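Local coordinates for protein ten1 (Schizosaccharomyces pombe, PDB 3KF6) that is required for telomere maintenance, binds single-stranded telomeric DNA and pairs with Stn1 in a complex resembling Rpa2-Rpa3, at residues N16-K19 with D20-L24; K72-D75 with G76-D79; N90-R93 with Y94-M97; V98-R101 with Q102-D105. All coordinates share one frame; numbering follows the deposited sequence.

Contact 1: residues N16-K19 with D20-L24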
loop_
_atom_site.group_PDB
_atom_site.type_symbol
_atom_site.label_atom_id
_atom_site.label_comp_id
_atom_site.label_asym_id
_atom_site.label_seq_id
_atom_site.Cartn_x
_atom_site.Cartn_y
_atom_site.Cartn_z
ATOM N N ASN B 16 9.370 -13.067 -12.717
ATOM C CA ASN B 16 9.927 -14.412 -12.803
ATOM C C ASN B 16 10.997 -14.687 -11.750
ATOM O O ASN B 16 11.528 -15.794 -11.675
ATOM C CB ASN B 16 10.491 -14.669 -14.203
ATOM C CG ASN B 16 9.414 -14.657 -15.270
ATOM O OD1 ASN B 16 8.313 -15.165 -15.058
ATOM N ND2 ASN B 16 9.731 -14.086 -16.428
ATOM N N ASP B 17 11.316 -13.678 -10.944
ATOM C CA ASP B 17 12.297 -13.839 -9.877
ATOM C C ASP B 17 11.566 -14.175 -8.582
ATOM O O ASP B 17 12.191 -14.509 -7.576
ATOM C CB ASP B 17 13.103 -12.554 -9.659
ATOM C CG ASP B 17 13.979 -12.201 -10.839
ATOM O OD1 ASP B 17 14.639 -13.110 -11.373
ATOM O OD2 ASP B 17 14.018 -11.012 -11.223
ATOM N N CYS B 18 10.241 -14.084 -8.612
ATOM C CA CYS B 18 9.433 -14.352 -7.425
ATOM C C CYS B 18 8.801 -15.740 -7.405
ATOM O O CYS B 18 8.706 -16.410 -8.433
ATOM C CB CYS B 18 8.355 -13.274 -7.285
ATOM S SG CYS B 18 9.041 -11.592 -7.257
ATOM N N LYS B 19 8.370 -16.159 -6.219
ATOM C CA LYS B 19 7.768 -17.475 -6.014
ATOM C C LYS B 19 6.276 -17.522 -6.323
ATOM O O LYS B 19 5.553 -16.551 -6.098
ATOM C CB LYS B 19 7.982 -17.913 -4.565
ATOM C CG LYS B 19 9.426 -17.841 -4.102
ATOM C CD LYS B 19 9.539 -18.131 -2.616
ATOM C CE LYS B 19 10.974 -18.014 -2.145
ATOM N NZ LYS B 19 11.868 -18.960 -2.874
ATOM N N ASP B 20 5.817 -18.664 -6.826
ATOM C CA ASP B 20 4.403 -18.832 -7.143
ATOM C C ASP B 20 3.570 -18.718 -5.867
ATOM O O ASP B 20 3.957 -19.234 -4.819
ATOM C CB ASP B 20 4.151 -20.194 -7.797
ATOM C CG ASP B 20 4.874 -20.354 -9.120
ATOM O OD1 ASP B 20 5.103 -19.336 -9.806
ATOM O OD2 ASP B 20 5.202 -21.503 -9.484
ATOM N N GLY B 21 2.430 -18.040 -5.966
ATOM C CA GLY B 21 1.551 -17.867 -4.823
ATOM C C GLY B 21 1.805 -16.558 -4.094
ATOM O O GLY B 21 1.021 -16.129 -3.254
ATOM N N GLN B 22 2.913 -15.920 -4.431
ATOM C CA GLN B 22 3.301 -14.661 -3.816
ATOM C C GLN B 22 2.464 -13.504 -4.358
ATOM O O GLN B 22 2.226 -13.417 -5.564
ATOM C CB GLN B 22 4.779 -14.438 -4.105
ATOM C CG GLN B 22 5.426 -13.246 -3.477
ATOM C CD GLN B 22 6.906 -13.238 -3.778
ATOM O OE1 GLN B 22 7.645 -14.117 -3.333
ATOM N NE2 GLN B 22 7.345 -12.263 -4.560
ATOM N N LYS B 23 2.002 -12.630 -3.467
ATOM C CA LYS B 23 1.211 -11.474 -3.892
ATOM C C LYS B 23 2.170 -10.413 -4.412
ATOM O O LYS B 23 3.141 -10.069 -3.748
ATOM C CB LYS B 23 0.401 -10.909 -2.730
ATOM C CG LYS B 23 -0.454 -9.702 -3.123
ATOM C CD LYS B 23 -1.258 -9.164 -1.943
ATOM C CE LYS B 23 -2.297 -10.161 -1.458
ATOM N NZ LYS B 23 -3.066 -9.651 -0.286
ATOM N N LEU B 24 1.875 -9.879 -5.596
ATOM C CA LEU B 24 2.742 -8.891 -6.225
ATOM C C LEU B 24 1.977 -7.655 -6.673
ATOM O O LEU B 24 0.803 -7.738 -7.012
ATOM C CB LEU B 24 3.399 -9.495 -7.470
ATOM C CG LEU B 24 4.045 -10.877 -7.356
ATOM C CD1 LEU B 24 4.407 -11.390 -8.752
ATOM C CD2 LEU B 24 5.278 -10.785 -6.471
#

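Contact 2: residues K72-D75 with G76-D79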
loop_
_atom_site.group_PDB
_atom_site.type_symbol
_atom_site.label_atom_id
_atom_site.label_comp_id
_atom_site.label_asym_id
_atom_site.label_seq_id
_atom_site.Cartn_x
_atom_site.Cartn_y
_atom_site.Cartn_z
ATOM N N LYS B 72 1.208 -14.602 -8.251
ATOM C CA LYS B 72 1.919 -15.304 -9.309
ATOM C C LYS B 72 1.426 -16.747 -9.364
ATOM O O LYS B 72 1.441 -17.450 -8.352
ATOM C CB LYS B 72 3.427 -15.271 -9.040
ATOM C CG LYS B 72 4.279 -15.983 -10.082
ATOM C CD LYS B 72 5.751 -15.630 -9.892
ATOM C CE LYS B 72 6.642 -16.258 -10.954
ATOM N NZ LYS B 72 6.845 -17.710 -10.721
ATOM N N ARG B 73 0.982 -17.175 -10.543
ATOM C CA ARG B 73 0.488 -18.538 -10.744
ATOM C C ARG B 73 1.668 -19.442 -11.088
ATOM O O ARG B 73 1.814 -20.539 -10.547
ATOM C CB ARG B 73 -0.537 -18.561 -11.881
ATOM C CG ARG B 73 -1.061 -19.945 -12.221
ATOM C CD ARG B 73 -1.823 -19.945 -13.539
ATOM N NE ARG B 73 -3.025 -19.116 -13.501
ATOM C CZ ARG B 73 -3.861 -18.975 -14.525
ATOM N NH1 ARG B 73 -3.625 -19.608 -15.667
ATOM N NH2 ARG B 73 -4.936 -18.207 -14.407
ATOM N N GLN B 74 2.499 -18.958 -12.003
ATOM C CA GLN B 74 3.705 -19.641 -12.455
ATOM C C GLN B 74 4.456 -18.598 -13.277
ATOM O O GLN B 74 3.947 -17.494 -13.481
ATOM C CB GLN B 74 3.362 -20.871 -13.309
ATOM C CG GLN B 74 2.499 -20.582 -14.519
ATOM C CD GLN B 74 2.219 -21.814 -15.353
ATOM O OE1 GLN B 74 3.117 -22.360 -15.994
ATOM N NE2 GLN B 74 0.968 -22.262 -15.347
ATOM N N ASP B 75 5.657 -18.919 -13.744
ATOM C CA ASP B 75 6.409 -17.941 -14.518
ATOM C C ASP B 75 5.573 -17.345 -15.647
ATOM O O ASP B 75 4.897 -18.063 -16.385
ATOM C CB ASP B 75 7.683 -18.560 -15.097
ATOM C CG ASP B 75 8.699 -18.911 -14.026
ATOM O OD1 ASP B 75 8.907 -18.090 -13.106
ATOM O OD2 ASP B 75 9.301 -20.001 -14.111
ATOM N N GLY B 76 5.611 -16.019 -15.753
ATOM C CA GLY B 76 4.884 -15.316 -16.797
ATOM C C GLY B 76 3.376 -15.189 -16.670
ATOM O O GLY B 76 2.736 -14.633 -17.564
ATOM N N ILE B 77 2.795 -15.682 -15.580
ATOM C CA ILE B 77 1.346 -15.597 -15.416
ATOM C C ILE B 77 0.946 -15.144 -14.014
ATOM O O ILE B 77 1.412 -15.683 -13.009
ATOM C CB ILE B 77 0.678 -16.959 -15.732
ATOM C CG1 ILE B 77 -0.839 -16.796 -15.880
ATOM C CG2 ILE B 77 1.001 -17.953 -14.649
ATOM C CD1 ILE B 77 -1.590 -16.591 -14.590
ATOM N N VAL B 78 0.068 -14.149 -13.963
ATOM C CA VAL B 78 -0.405 -13.591 -12.705
ATOM C C VAL B 78 -1.929 -13.595 -12.619
ATOM O O VAL B 78 -2.612 -13.177 -13.556
ATOM C CB VAL B 78 0.072 -12.124 -12.534
ATOM C CG1 VAL B 78 -0.617 -11.491 -11.334
ATOM C CG2 VAL B 78 1.589 -12.074 -12.375
ATOM N N ASP B 79 -2.454 -14.077 -11.499
ATOM C CA ASP B 79 -3.895 -14.088 -11.268
ATOM C C ASP B 79 -4.232 -12.750 -10.617
ATOM O O ASP B 79 -3.844 -12.489 -9.478
ATOM C CB ASP B 79 -4.287 -15.239 -10.335
ATOM C CG ASP B 79 -4.407 -16.563 -11.062
ATOM O OD1 ASP B 79 -5.225 -16.649 -12.004
ATOM O OD2 ASP B 79 -3.691 -17.517 -10.694
#

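Contact 3: residues N90-R93 with Y94-M97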
loop_
_atom_site.group_PDB
_atom_site.type_symbol
_atom_site.label_atom_id
_atom_site.label_comp_id
_atom_site.label_asym_id
_atom_site.label_seq_id
_atom_site.Cartn_x
_atom_site.Cartn_y
_atom_site.Cartn_z
ATOM N N ASN B 90 3.706 9.598 -13.486
ATOM C CA ASN B 90 5.035 10.009 -13.911
ATOM C C ASN B 90 5.875 8.731 -13.852
ATOM O O ASN B 90 6.393 8.374 -12.797
ATOM C CB ASN B 90 5.582 11.047 -12.927
ATOM C CG ASN B 90 6.926 11.607 -13.350
ATOM O OD1 ASN B 90 7.812 10.871 -13.767
ATOM N ND2 ASN B 90 7.086 12.918 -13.222
ATOM N N LEU B 91 5.995 8.031 -14.979
ATOM C CA LEU B 91 6.746 6.783 -15.017
ATOM C C LEU B 91 8.173 6.873 -14.488
ATOM O O LEU B 91 8.605 6.016 -13.716
ATOM C CB LEU B 91 6.761 6.203 -16.439
ATOM C CG LEU B 91 5.479 5.492 -16.882
ATOM C CD1 LEU B 91 5.631 4.994 -18.319
ATOM C CD2 LEU B 91 5.196 4.322 -15.946
ATOM N N PRO B 92 8.927 7.910 -14.890
ATOM C CA PRO B 92 10.303 8.010 -14.393
ATOM C C PRO B 92 10.398 8.097 -12.872
ATOM O O PRO B 92 11.263 7.460 -12.268
ATOM C CB PRO B 92 10.828 9.265 -15.086
ATOM C CG PRO B 92 10.068 9.264 -16.386
ATOM C CD PRO B 92 8.668 8.930 -15.921
ATOM N N ARG B 93 9.517 8.882 -12.256
ATOM C CA ARG B 93 9.539 9.028 -10.802
ATOM C C ARG B 93 9.036 7.748 -10.147
ATOM O O ARG B 93 9.563 7.313 -9.121
ATOM C CB ARG B 93 8.692 10.231 -10.368
ATOM C CG ARG B 93 9.111 11.539 -11.039
ATOM C CD ARG B 93 9.611 12.612 -10.083
ATOM N NE ARG B 93 10.843 12.252 -9.389
ATOM C CZ ARG B 93 11.707 13.135 -8.885
ATOM N NH1 ARG B 93 11.484 14.437 -9.000
ATOM N NH2 ARG B 93 12.791 12.717 -8.252
ATOM N N TYR B 94 8.014 7.137 -10.738
ATOM C CA TYR B 94 7.498 5.887 -10.195
ATOM C C TYR B 94 8.573 4.794 -10.186
ATOM O O TYR B 94 8.771 4.117 -9.173
ATOM C CB TYR B 94 6.284 5.413 -11.000
ATOM C CG TYR B 94 5.870 3.991 -10.693
ATOM C CD1 TYR B 94 6.369 2.926 -11.441
ATOM C CD2 TYR B 94 5.019 3.703 -9.628
ATOM C CE1 TYR B 94 6.037 1.614 -11.139
ATOM C CE2 TYR B 94 4.677 2.387 -9.315
ATOM C CZ TYR B 94 5.193 1.350 -10.078
ATOM O OH TYR B 94 4.868 0.048 -9.774
ATOM N N ARG B 95 9.280 4.609 -11.299
ATOM C CA ARG B 95 10.297 3.566 -11.307
ATOM C C ARG B 95 11.444 3.899 -10.359
ATOM O O ARG B 95 12.023 3.008 -9.748
ATOM C CB ARG B 95 10.814 3.299 -12.727
ATOM C CG ARG B 95 11.477 4.442 -13.434
ATOM C CD ARG B 95 12.008 3.942 -14.773
ATOM N NE ARG B 95 12.855 4.928 -15.425
ATOM C CZ ARG B 95 12.504 5.642 -16.486
ATOM N NH1 ARG B 95 11.309 5.488 -17.043
ATOM N NH2 ARG B 95 13.361 6.513 -16.988
ATOM N N GLN B 96 11.749 5.185 -10.221
ATOM C CA GLN B 96 12.808 5.615 -9.315
ATOM C C GLN B 96 12.463 5.188 -7.888
ATOM O O GLN B 96 13.298 4.630 -7.181
ATOM C CB GLN B 96 12.974 7.135 -9.378
ATOM C CG GLN B 96 13.887 7.729 -8.296
ATOM C CD GLN B 96 14.011 9.241 -8.403
ATOM O OE1 GLN B 96 13.022 9.941 -8.596
ATOM N NE2 GLN B 96 15.232 9.750 -8.264
ATOM N N MET B 97 11.221 5.424 -7.474
ATOM C CA MET B 97 10.811 5.061 -6.122
ATOM C C MET B 97 10.679 3.558 -5.898
ATOM O O MET B 97 10.947 3.076 -4.801
ATOM C CB MET B 97 9.502 5.761 -5.744
ATOM C CG MET B 97 9.580 7.283 -5.766
ATOM S SD MET B 97 11.062 7.969 -4.967
ATOM C CE MET B 97 11.242 9.505 -5.894
#

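Contact 4: residues V98-R101 with Q102-D105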
loop_
_atom_site.group_PDB
_atom_site.type_symbol
_atom_site.label_atom_id
_atom_site.label_comp_id
_atom_site.label_asym_id
_atom_site.label_seq_id
_atom_site.Cartn_x
_atom_site.Cartn_y
_atom_site.Cartn_z
ATOM N N VAL B 98 10.253 2.813 -6.918
ATOM C CA VAL B 98 10.135 1.367 -6.773
ATOM C C VAL B 98 11.537 0.818 -6.533
ATOM O O VAL B 98 11.737 -0.039 -5.679
ATOM C CB VAL B 98 9.558 0.684 -8.040
ATOM C CG1 VAL B 98 9.698 -0.833 -7.927
ATOM C CG2 VAL B 98 8.097 1.055 -8.209
ATOM N N SER B 99 12.497 1.320 -7.302
ATOM C CA SER B 99 13.879 0.885 -7.162
ATOM C C SER B 99 14.434 1.257 -5.798
ATOM O O SER B 99 15.057 0.432 -5.141
ATOM C CB SER B 99 14.756 1.499 -8.257
ATOM O OG SER B 99 14.534 0.853 -9.496
ATOM N N GLU B 100 14.194 2.494 -5.366
ATOM C CA GLU B 100 14.691 2.938 -4.066
ATOM C C GLU B 100 14.123 2.108 -2.923
ATOM O O GLU B 100 14.839 1.756 -1.989
ATOM C CB GLU B 100 14.365 4.416 -3.836
ATOM C CG GLU B 100 15.258 5.370 -4.588
ATOM C CD GLU B 100 16.729 5.113 -4.305
ATOM O OE1 GLU B 100 17.417 4.568 -5.192
ATOM O OE2 GLU B 100 17.190 5.443 -3.191
ATOM N N ARG B 101 12.833 1.796 -2.992
ATOM C CA ARG B 101 12.221 0.999 -1.937
ATOM C C ARG B 101 12.828 -0.393 -1.830
ATOM O O ARG B 101 12.865 -0.970 -0.750
ATOM C CB ARG B 101 10.709 0.881 -2.149
ATOM C CG ARG B 101 9.979 2.175 -1.896
ATOM C CD ARG B 101 8.501 1.941 -1.761
ATOM N NE ARG B 101 8.194 1.016 -0.669
ATOM C CZ ARG B 101 6.958 0.691 -0.306
ATOM N NH1 ARG B 101 5.922 1.218 -0.943
ATOM N NH2 ARG B 101 6.757 -0.177 0.679
ATOM N N GLN B 102 13.295 -0.938 -2.948
ATOM C CA GLN B 102 13.897 -2.267 -2.933
ATOM C C GLN B 102 15.321 -2.194 -2.390
ATOM O O GLN B 102 15.807 -3.139 -1.766
ATOM C CB GLN B 102 13.911 -2.867 -4.350
ATOM C CG GLN B 102 12.528 -3.103 -4.928
ATOM C CD GLN B 102 12.558 -3.725 -6.317
ATOM O OE1 GLN B 102 13.584 -3.727 -6.998
ATOM N NE2 GLN B 102 11.417 -4.239 -6.751
ATOM N N LYS B 103 15.974 -1.056 -2.606
ATOM C CA LYS B 103 17.357 -0.873 -2.172
ATOM C C LYS B 103 17.551 -0.309 -0.761
ATOM O O LYS B 103 18.567 -0.592 -0.119
ATOM C CB LYS B 103 18.094 0.010 -3.180
ATOM C CG LYS B 103 18.128 -0.576 -4.590
ATOM C CD LYS B 103 18.729 0.405 -5.587
ATOM C CE LYS B 103 18.644 -0.128 -7.011
ATOM N NZ LYS B 103 19.447 -1.369 -7.209
ATOM N N CYS B 104 16.594 0.487 -0.279
ATOM C CA CYS B 104 16.695 1.074 1.062
ATOM C C CYS B 104 16.054 0.152 2.096
ATOM O O CYS B 104 14.971 -0.393 1.874
ATOM C CB CYS B 104 16.020 2.448 1.096
ATOM S SG CYS B 104 16.693 3.612 -0.107
ATOM N N ASP B 105 16.722 -0.032 3.229
ATOM C CA ASP B 105 16.198 -0.917 4.270
ATOM C C ASP B 105 14.965 -0.407 5.029
ATOM O O ASP B 105 14.523 0.740 4.806
ATOM C CB ASP B 105 17.275 -1.217 5.304
ATOM C CG ASP B 105 18.210 -2.327 4.870
ATOM O OD1 ASP B 105 17.804 -3.102 3.984
ATOM O OD2 ASP B 105 19.345 -2.435 5.397
ATOM O OXT ASP B 105 14.459 -1.171 5.880
HETATM O O HOH W 1 15.679 -1.966 -8.538
HETATM O O HOH W 2 13.594 -2.813 1.013
#

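Contact 1: residues N16-K19 with D20-L24
Gln-22 turns back on Cys-18 and Lys-19, and the contact begins with one backbone hydrogen bond. Gln-22 N donates to Lys-19 O over 3.2 Å, with an angle of 150° at the hydrogen. The bond closes a type II beta turn from Lys-19 to Gln-22. Gly-21 sits at its third position with a positive phi of 95°, a backbone shape that would bring a side chain too close to the carbonyl oxygen before it and calls for glycine. The turn ends the loop after strand 8-9 and leads into strand 23-34 of the OB-fold barrel.

Cys-18 packs against the Gln-22 chain and Leu-24. CG of Gln-22 lies opposite its own backbone N (chi1 -176°), and the extended chain carries the amide over Cys-18. There Gln-22 CD is 3.8 Å from Cys-18 CB. Deeper in, the sulfur of Cys-18 meets one methyl branch of Leu-24, Cys-18 SG to Leu-24 CD2 at 3.9 Å. An alanine in place of Gln-22 would probably keep the backbone bond but open a gap beside Cys-18 CB.

Charge pairing leads out of the turn. Asp-20 OD1 forms a salt bridge with Lys-72, and Cys-18 O receives a weak hydrogen bond from the same ammonium group.

Contact 2: residues K72-D75 with G76-D79
A beta hairpin of the OB-fold barrel turns here, between strands 65-74 and 77-85. Gln-74 to Ile-77 form a type II turn, with Gly-76 at positive phi. Ile-77 N closes it by donating to Gln-74 O at 3.0 Å. Lys-72 and Val-78 face each other as a non-hydrogen-bonded antiparallel pair. The register then slips by one residue: Arg-73 and Gln-74 both face Ile-77, a classic beta bulge. Arg-73 N donates to Ile-77 O, 2.9 Å away and nearly straight at 163°.

Lys-72 runs along the turn and ends at Asp-75, Lys-72 NZ to Asp-75 OD1 at 3.2 Å. It meets that oxygen from above the carboxylate plane. The same NZ forms a salt bridge with Asp-20, which ties the hairpin to the loop before strand 23-34.

The Arg-73 side chain crosses over Ile-77. CG lies anti to the backbone N (chi1 177°), and the chain bends at chi3. This brings the guanidinium onto Ile-77, whose CD1 covers one face, offset toward the rim. The edge belongs to Asp-79. The grip is side-on, one nitrogen to each oxygen, on the syn side but tilted out of the carboxylate plane, the two planes 36° apart. Arg-73 NH2 also pairs with Asp-50, so it holds two acids. Arg-73 NH2 to Asp-79 OD1 measures 2.9 Å, and Arg-73 NE to Asp-79 OD2 the longer 3.3 Å.

Contact 3: residues N90-R93 with Y94-M97
Arg-93 reaches one helical turn forward to the amide of Gln-96. Arg-93 CB lies beside the backbone, 3.2 Å from Tyr-94 N. CG is anti to the carbonyl carbon (chi1 -56°). The chain then bends at chi2 and again at chi3, which lays the guanidinium alongside Gln-96. Arg-93 NE comes first to Gln-96 OE1, 3.3 Å away, in a bent bond. Arg-93 NH2 then meets Gln-96 OE1 at 2.8 Å, in the carbonyl plane on a lone pair. One oxygen is thus gripped side-on by two nitrogens. OE1 sits at the guanidinium edge, close to its plane, and the guanidinium and amide are nearly coplanar, 23° apart. A leucine in place of Arg-93 would probably leave Gln-96 OE1 without these two donors and its amide freer to turn.

These are the first two turns of helix 91-103, the C-terminal helix of the protein. Asn-90 is its N-cap: Asn-90 OD1 accepts from Arg-93 N at 3.0 Å, the donor standing above the carbonyl plane. Backbone bonds of the alpha-helical pattern follow, from Tyr-94 N to Asn-90 O and from Arg-95 N to Leu-91 O.

Arg-95 folds back the other way. Pro-92 CA sits over the centre of one face of its guanidinium. In the complex, Trp-133 of the Stn1 chain packs on Asn-90 and Arg-93, while Trp-136 of that chain packs on Tyr-94.

Contact 4: residues V98-R101 with Q102-D105
The flat amide of Gln-102 lies alongside Val-98, and the two side chains point the same way. Gln-102 NE2 is 4.0 Å from Val-98 CG1. Its hydrogens go to Gln-14 OE1 and Leu-9 O. Gln-102 OE1 accepts from a water at 3.1 Å, and that water is also hydrogen-bonded to Ser-99 OG. Both polar atoms of the amide are therefore satisfied. CG lies opposite the carbonyl carbon (chi1 -64°), which brings it to the carbonyl of the preceding turn, Gln-102 CG to Val-98 O at 3.3 Å.

The guanidinium of Arg-101 turns to Stn1. It makes a cation-pi contact with Trp-136 of the Stn1 chain, and its NH1 donates to Asp-72 O of that chain. Glu-100 OE2 comes 3.6 Å from Cys-104 SG, just past the helix end.

Backbone bonds run out to the end of the helix. Lys-103 N donates to Ser-99 O, with a weak second bond to Glu-100 O. Cys-104 N donates to Glu-100 O at 2.8 Å, although Cys-104 itself has left helical geometry. A second water closes the end. It donates to Arg-101 O at 2.7 Å and to Cys-104 O at 2.9 Å, bridging a carbonyl of the last turn and one just past the helix. The terminal carboxylate of Asp-105 forms a salt bridge with Lys-143 of the Stn1 chain. A C-terminal helix that packs against the partner subunit in this way is characteristic of Rpa2-Rpa3-like OB-fold heterodimers.

How the contacts relate
The contacts form two groups. Contacts 1 and 2 have centres 7 Å apart and touch directly, through the loop and turn before strand 23-34. The strands 23-34 and 65-74 that they reach are neighbours in the barrel sheet. Among their ties is the salt bridge from Asp-20 OD1 to Lys-72 NZ, at 2.6 Å. Contacts 3 and 4 are successive parts of helix 91-103, with centres 12 Å apart. The groups stay separate: contacts 2 and 3 lie on opposite sides of the chain's centre, about 24 Å apart between centres. Contacts 3 and 4 both meet the Stn1 chain, where Trp-136 touches Tyr-94 and Arg-101. No residue of Stn1 touches contact 2.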